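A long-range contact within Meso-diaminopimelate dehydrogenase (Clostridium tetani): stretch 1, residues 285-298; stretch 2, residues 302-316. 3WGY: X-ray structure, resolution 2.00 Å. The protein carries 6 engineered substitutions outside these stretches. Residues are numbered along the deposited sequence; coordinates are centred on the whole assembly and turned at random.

Stretch 1, residues 285-298: VAYSRAIYKLSKEG
Stretch 2 302-316: AVTVLDIPFSYLSPK

Residues 285-296 are helical (phi/psi near -64/-40, Y287 at -68/-19), and E297 (-79/10) is the first to leave that conformation. Stretch 2 enters in a strand that includes A302 and V303, then passes through 3-10 segments at 305-307 and 310-313, with I308 at -109/120 and S314 at -108/145. Closest register is A290 CA to Y312 CA, 4.5 Å; A290 CB lies 3.5 Å from Y312 CB. CA-to-CB points toward stretch 2 at R289, A290 and K293, but away at Y287, whose side-chain end comes nearer. The contact buries 779 Å².

Apolar packing centres on the Y287 ring (chi1 -90°, chi2 -82°). L313 CD2 (m,t) sits 3.4 Å from the Y287 ring centroid, 5° off the normal; V305 CG1 (m) lies over the opposite face, 4.0 Å from the same centroid and 28° off. Two CH-pi contacts thus sandwich the ring, while I308 CD1 (m,t) meets its edge, 3.9 Å from Y287 CD1. I291 CD1 (m,m) reaches I308 CD1 at 4.0 Å, and L294 CD2 (m,t) reaches Y312 CE2 at 3.6 Å.

Polar contacts use long side chains. K293 (m,t,t,t) donates from NZ to S314 O at 2.5 Å. R289 (t,t,m, chi4 99°) donates weakly from NH1 to L313 O, 3.0 Å at 127°. Y312 OH (chi1 -75°, chi2 67°) donates to E297 OE2 (m,t, chi3 -14°) at 2.8 Å.

One water accepts from Y287 OH (2.7 Å) and donates to V305 O (2.5 Å) and I308 O (2.7 Å), bridging the stretches.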

# COMPACT_ATOMS: atom_id res chain seq x y z
N VAL B 285 0.56 -3.49 -16.88
CA VAL B 285 1.93 -3.49 -17.38
C VAL B 285 2.95 -3.77 -16.29
O VAL B 285 3.84 -4.61 -16.48
CB VAL B 285 2.28 -2.16 -18.07
CG1 VAL B 285 3.76 -2.15 -18.46
CG2 VAL B 285 1.40 -1.98 -19.30
N ALA B 286 2.84 -3.09 -15.15
CA ALA B 286 3.79 -3.30 -14.06
C ALA B 286 3.79 -4.76 -13.62
O ALA B 286 4.86 -5.35 -13.38
CB ALA B 286 3.45 -2.40 -12.89
N TYR B 287 2.60 -5.34 -13.49
CA TYR B 287 2.49 -6.73 -13.09
C TYR B 287 3.02 -7.69 -14.16
O TYR B 287 3.35 -8.83 -13.86
CB TYR B 287 1.05 -7.06 -12.71
CG TYR B 287 0.80 -6.80 -11.24
CD1 TYR B 287 1.16 -7.75 -10.27
CD2 TYR B 287 0.32 -5.57 -10.80
CE1 TYR B 287 1.05 -7.47 -8.91
CE2 TYR B 287 0.21 -5.28 -9.43
CZ TYR B 287 0.58 -6.24 -8.50
OH TYR B 287 0.55 -5.94 -7.15
N SER B 288 3.12 -7.21 -15.40
CA SER B 288 3.67 -8.04 -16.47
C SER B 288 5.14 -8.25 -16.19
O SER B 288 5.68 -9.32 -16.45
CB SER B 288 3.51 -7.36 -17.83
OG SER B 288 2.20 -7.56 -18.32
N ARG B 289 5.79 -7.22 -15.66
CA ARG B 289 7.20 -7.31 -15.33
C ARG B 289 7.39 -8.38 -14.27
O ARG B 289 8.34 -9.16 -14.32
CB ARG B 289 7.74 -5.97 -14.81
CG ARG B 289 9.22 -6.03 -14.44
CD ARG B 289 9.80 -4.68 -14.04
NE ARG B 289 9.72 -3.69 -15.11
CZ ARG B 289 8.78 -2.76 -15.22
NH1 ARG B 289 7.82 -2.67 -14.31
NH2 ARG B 289 8.81 -1.91 -16.24
N ALA B 290 6.48 -8.41 -13.29
CA ALA B 290 6.55 -9.38 -12.21
C ALA B 290 6.32 -10.81 -12.68
O ALA B 290 6.99 -11.74 -12.23
CB ALA B 290 5.53 -9.04 -11.13
N ILE B 291 5.35 -10.99 -13.57
CA ILE B 291 5.04 -12.33 -14.08
C ILE B 291 6.20 -12.84 -14.92
O ILE B 291 6.55 -14.02 -14.85
CB ILE B 291 3.76 -12.32 -14.93
CG1 ILE B 291 2.58 -11.91 -14.04
CG2 ILE B 291 3.52 -13.69 -15.52
CD1 ILE B 291 2.46 -12.71 -12.76
N TYR B 292 6.80 -11.95 -15.69
CA TYR B 292 7.94 -12.31 -16.51
C TYR B 292 9.04 -12.84 -15.59
O TYR B 292 9.62 -13.89 -15.84
CB TYR B 292 8.45 -11.09 -17.29
CG TYR B 292 9.80 -11.29 -17.94
CD1 TYR B 292 10.98 -11.04 -17.23
CD2 TYR B 292 9.90 -11.75 -19.25
CE1 TYR B 292 12.23 -11.24 -17.82
CE2 TYR B 292 11.14 -11.95 -19.85
CZ TYR B 292 12.31 -11.70 -19.13
OH TYR B 292 13.53 -11.92 -19.73
N LYS B 293 9.31 -12.09 -14.52
CA LYS B 293 10.34 -12.49 -13.56
C LYS B 293 10.01 -13.85 -12.96
O LYS B 293 10.85 -14.74 -12.93
CB LYS B 293 10.47 -11.44 -12.46
CG LYS B 293 10.84 -10.07 -12.98
CD LYS B 293 11.18 -9.12 -11.84
CE LYS B 293 11.56 -7.75 -12.37
NZ LYS B 293 12.11 -6.88 -11.30
N LEU B 294 8.77 -14.01 -12.48
CA LEU B 294 8.36 -15.26 -11.89
C LEU B 294 8.37 -16.42 -12.88
O LEU B 294 8.66 -17.56 -12.50
CB LEU B 294 6.96 -15.13 -11.27
CG LEU B 294 6.87 -14.40 -9.93
CD1 LEU B 294 5.41 -14.29 -9.54
CD2 LEU B 294 7.64 -15.16 -8.86
N SER B 295 8.06 -16.15 -14.14
CA SER B 295 8.05 -17.21 -15.14
C SER B 295 9.47 -17.75 -15.34
O SER B 295 9.66 -18.95 -15.51
CB SER B 295 7.50 -16.70 -16.48
OG SER B 295 8.41 -15.84 -17.13
N LYS B 296 10.46 -16.85 -15.31
CA LYS B 296 11.86 -17.24 -15.46
C LYS B 296 12.35 -18.08 -14.28
O LYS B 296 13.20 -18.96 -14.43
CB LYS B 296 12.74 -16.00 -15.61
CG LYS B 296 12.48 -15.21 -16.87
CD LYS B 296 12.71 -16.06 -18.11
CE LYS B 296 12.34 -15.32 -19.39
NZ LYS B 296 12.43 -16.21 -20.57
N GLU B 297 11.82 -17.80 -13.09
CA GLU B 297 12.20 -18.54 -11.89
C GLU B 297 11.44 -19.86 -11.89
O GLU B 297 11.42 -20.58 -10.90
CB GLU B 297 11.85 -17.75 -10.63
CG GLU B 297 12.36 -16.33 -10.61
CD GLU B 297 11.98 -15.60 -9.34
OE1 GLU B 297 11.11 -16.11 -8.60
OE2 GLU B 297 12.54 -14.52 -9.09
N GLY B 298 10.80 -20.16 -13.02
CA GLY B 298 10.07 -21.40 -13.14
C GLY B 298 8.80 -21.53 -12.32
O GLY B 298 8.33 -22.64 -12.07
N ALA B 302 -1.44 -20.46 -11.37
CA ALA B 302 -2.09 -19.16 -11.28
C ALA B 302 -1.71 -18.46 -9.97
O ALA B 302 -1.49 -19.11 -8.95
CB ALA B 302 -3.60 -19.31 -11.37
N VAL B 303 -1.65 -17.14 -10.02
CA VAL B 303 -1.31 -16.33 -8.85
C VAL B 303 -2.13 -15.05 -8.87
O VAL B 303 -2.63 -14.65 -9.93
CB VAL B 303 0.19 -15.91 -8.86
CG1 VAL B 303 1.08 -17.13 -8.69
CG2 VAL B 303 0.52 -15.19 -10.15
N THR B 304 -2.27 -14.43 -7.71
CA THR B 304 -3.00 -13.18 -7.58
C THR B 304 -1.99 -12.15 -7.09
O THR B 304 -0.86 -12.50 -6.74
CB THR B 304 -4.15 -13.28 -6.56
OG1 THR B 304 -3.63 -13.30 -5.23
CG2 THR B 304 -4.96 -14.56 -6.79
N VAL B 305 -2.38 -10.88 -7.05
CA VAL B 305 -1.47 -9.85 -6.57
C VAL B 305 -1.03 -10.14 -5.13
O VAL B 305 0.04 -9.71 -4.72
CB VAL B 305 -2.13 -8.45 -6.61
CG1 VAL B 305 -2.45 -8.09 -8.05
CG2 VAL B 305 -3.40 -8.43 -5.76
N LEU B 306 -1.85 -10.86 -4.39
CA LEU B 306 -1.57 -11.21 -3.00
C LEU B 306 -0.31 -12.06 -2.82
O LEU B 306 0.30 -12.04 -1.75
CB LEU B 306 -2.75 -11.96 -2.38
CG LEU B 306 -3.98 -11.18 -1.87
CD1 LEU B 306 -4.39 -10.11 -2.85
CD2 LEU B 306 -5.13 -12.16 -1.63
N ASP B 307 0.08 -12.80 -3.86
CA ASP B 307 1.26 -13.68 -3.81
C ASP B 307 2.53 -13.04 -4.35
O ASP B 307 3.58 -13.68 -4.31
CB ASP B 307 1.03 -14.94 -4.66
CG ASP B 307 -0.30 -15.59 -4.42
OD1 ASP B 307 -0.58 -15.96 -3.26
OD2 ASP B 307 -1.07 -15.75 -5.40
N ILE B 308 2.46 -11.81 -4.84
CA ILE B 308 3.63 -11.18 -5.44
C ILE B 308 4.28 -10.03 -4.67
O ILE B 308 3.66 -9.01 -4.42
CB ILE B 308 3.27 -10.65 -6.85
CG1 ILE B 308 2.68 -11.78 -7.70
CG2 ILE B 308 4.50 -10.08 -7.52
CD1 ILE B 308 2.14 -11.31 -9.03
N PRO B 309 5.56 -10.19 -4.31
CA PRO B 309 6.30 -9.16 -3.57
C PRO B 309 6.38 -7.92 -4.46
O PRO B 309 6.53 -8.03 -5.68
CB PRO B 309 7.68 -9.80 -3.37
CG PRO B 309 7.39 -11.27 -3.44
CD PRO B 309 6.41 -11.35 -4.58
N PHE B 310 6.26 -6.75 -3.85
CA PHE B 310 6.30 -5.51 -4.62
C PHE B 310 7.61 -5.34 -5.38
O PHE B 310 7.65 -4.67 -6.42
CB PHE B 310 6.06 -4.31 -3.71
CG PHE B 310 4.62 -4.11 -3.32
CD1 PHE B 310 3.68 -5.11 -3.52
CD2 PHE B 310 4.22 -2.92 -2.72
CE1 PHE B 310 2.35 -4.92 -3.14
CE2 PHE B 310 2.89 -2.73 -2.33
CZ PHE B 310 1.96 -3.73 -2.54
N SER B 311 8.69 -5.95 -4.89
CA SER B 311 9.99 -5.85 -5.56
C SER B 311 9.93 -6.28 -7.04
O SER B 311 10.66 -5.74 -7.87
CB SER B 311 11.03 -6.70 -4.83
OG SER B 311 10.65 -8.07 -4.84
N TYR B 312 9.07 -7.24 -7.35
CA TYR B 312 8.95 -7.73 -8.72
C TYR B 312 8.32 -6.74 -9.70
O TYR B 312 8.43 -6.91 -10.91
CB TYR B 312 8.16 -9.03 -8.76
CG TYR B 312 8.92 -10.24 -8.27
CD1 TYR B 312 9.31 -10.36 -6.93
CD2 TYR B 312 9.25 -11.28 -9.14
CE1 TYR B 312 10.00 -11.49 -6.48
CE2 TYR B 312 9.94 -12.40 -8.70
CZ TYR B 312 10.31 -12.50 -7.37
OH TYR B 312 10.98 -13.63 -6.94
N LEU B 313 7.65 -5.71 -9.17
CA LEU B 313 6.99 -4.70 -10.00
C LEU B 313 7.97 -3.65 -10.51
O LEU B 313 7.63 -2.83 -11.36
CB LEU B 313 5.90 -4.01 -9.20
CG LEU B 313 4.77 -4.86 -8.62
CD1 LEU B 313 3.87 -3.97 -7.78
CD2 LEU B 313 3.98 -5.52 -9.76
N SER B 314 9.19 -3.67 -9.98
CA SER B 314 10.19 -2.70 -10.37
C SER B 314 11.32 -3.26 -11.23
O SER B 314 11.71 -4.41 -11.08
CB SER B 314 10.80 -2.06 -9.11
OG SER B 314 11.88 -1.21 -9.45
N PRO B 315 11.82 -2.45 -12.17
CA PRO B 315 12.91 -2.88 -13.05
C PRO B 315 14.26 -2.66 -12.37
O PRO B 315 15.30 -3.05 -12.90
CB PRO B 315 12.73 -1.98 -14.27
CG PRO B 315 12.28 -0.70 -13.65
CD PRO B 315 11.25 -1.17 -12.63
N LYS B 316 14.25 -2.04 -11.19
CA LYS B 316 15.48 -1.79 -10.46
C LYS B 316 15.96 -3.04 -9.73
O LYS B 316 15.19 -3.99 -9.52
CB LYS B 316 15.27 -0.65 -9.45
CG LYS B 316 15.01 0.69 -10.12
CD LYS B 316 14.62 1.78 -9.13
CE LYS B 316 14.36 3.11 -9.86
NZ LYS B 316 13.82 4.20 -8.98
O HOH W 1 1.40 -7.72 -5.27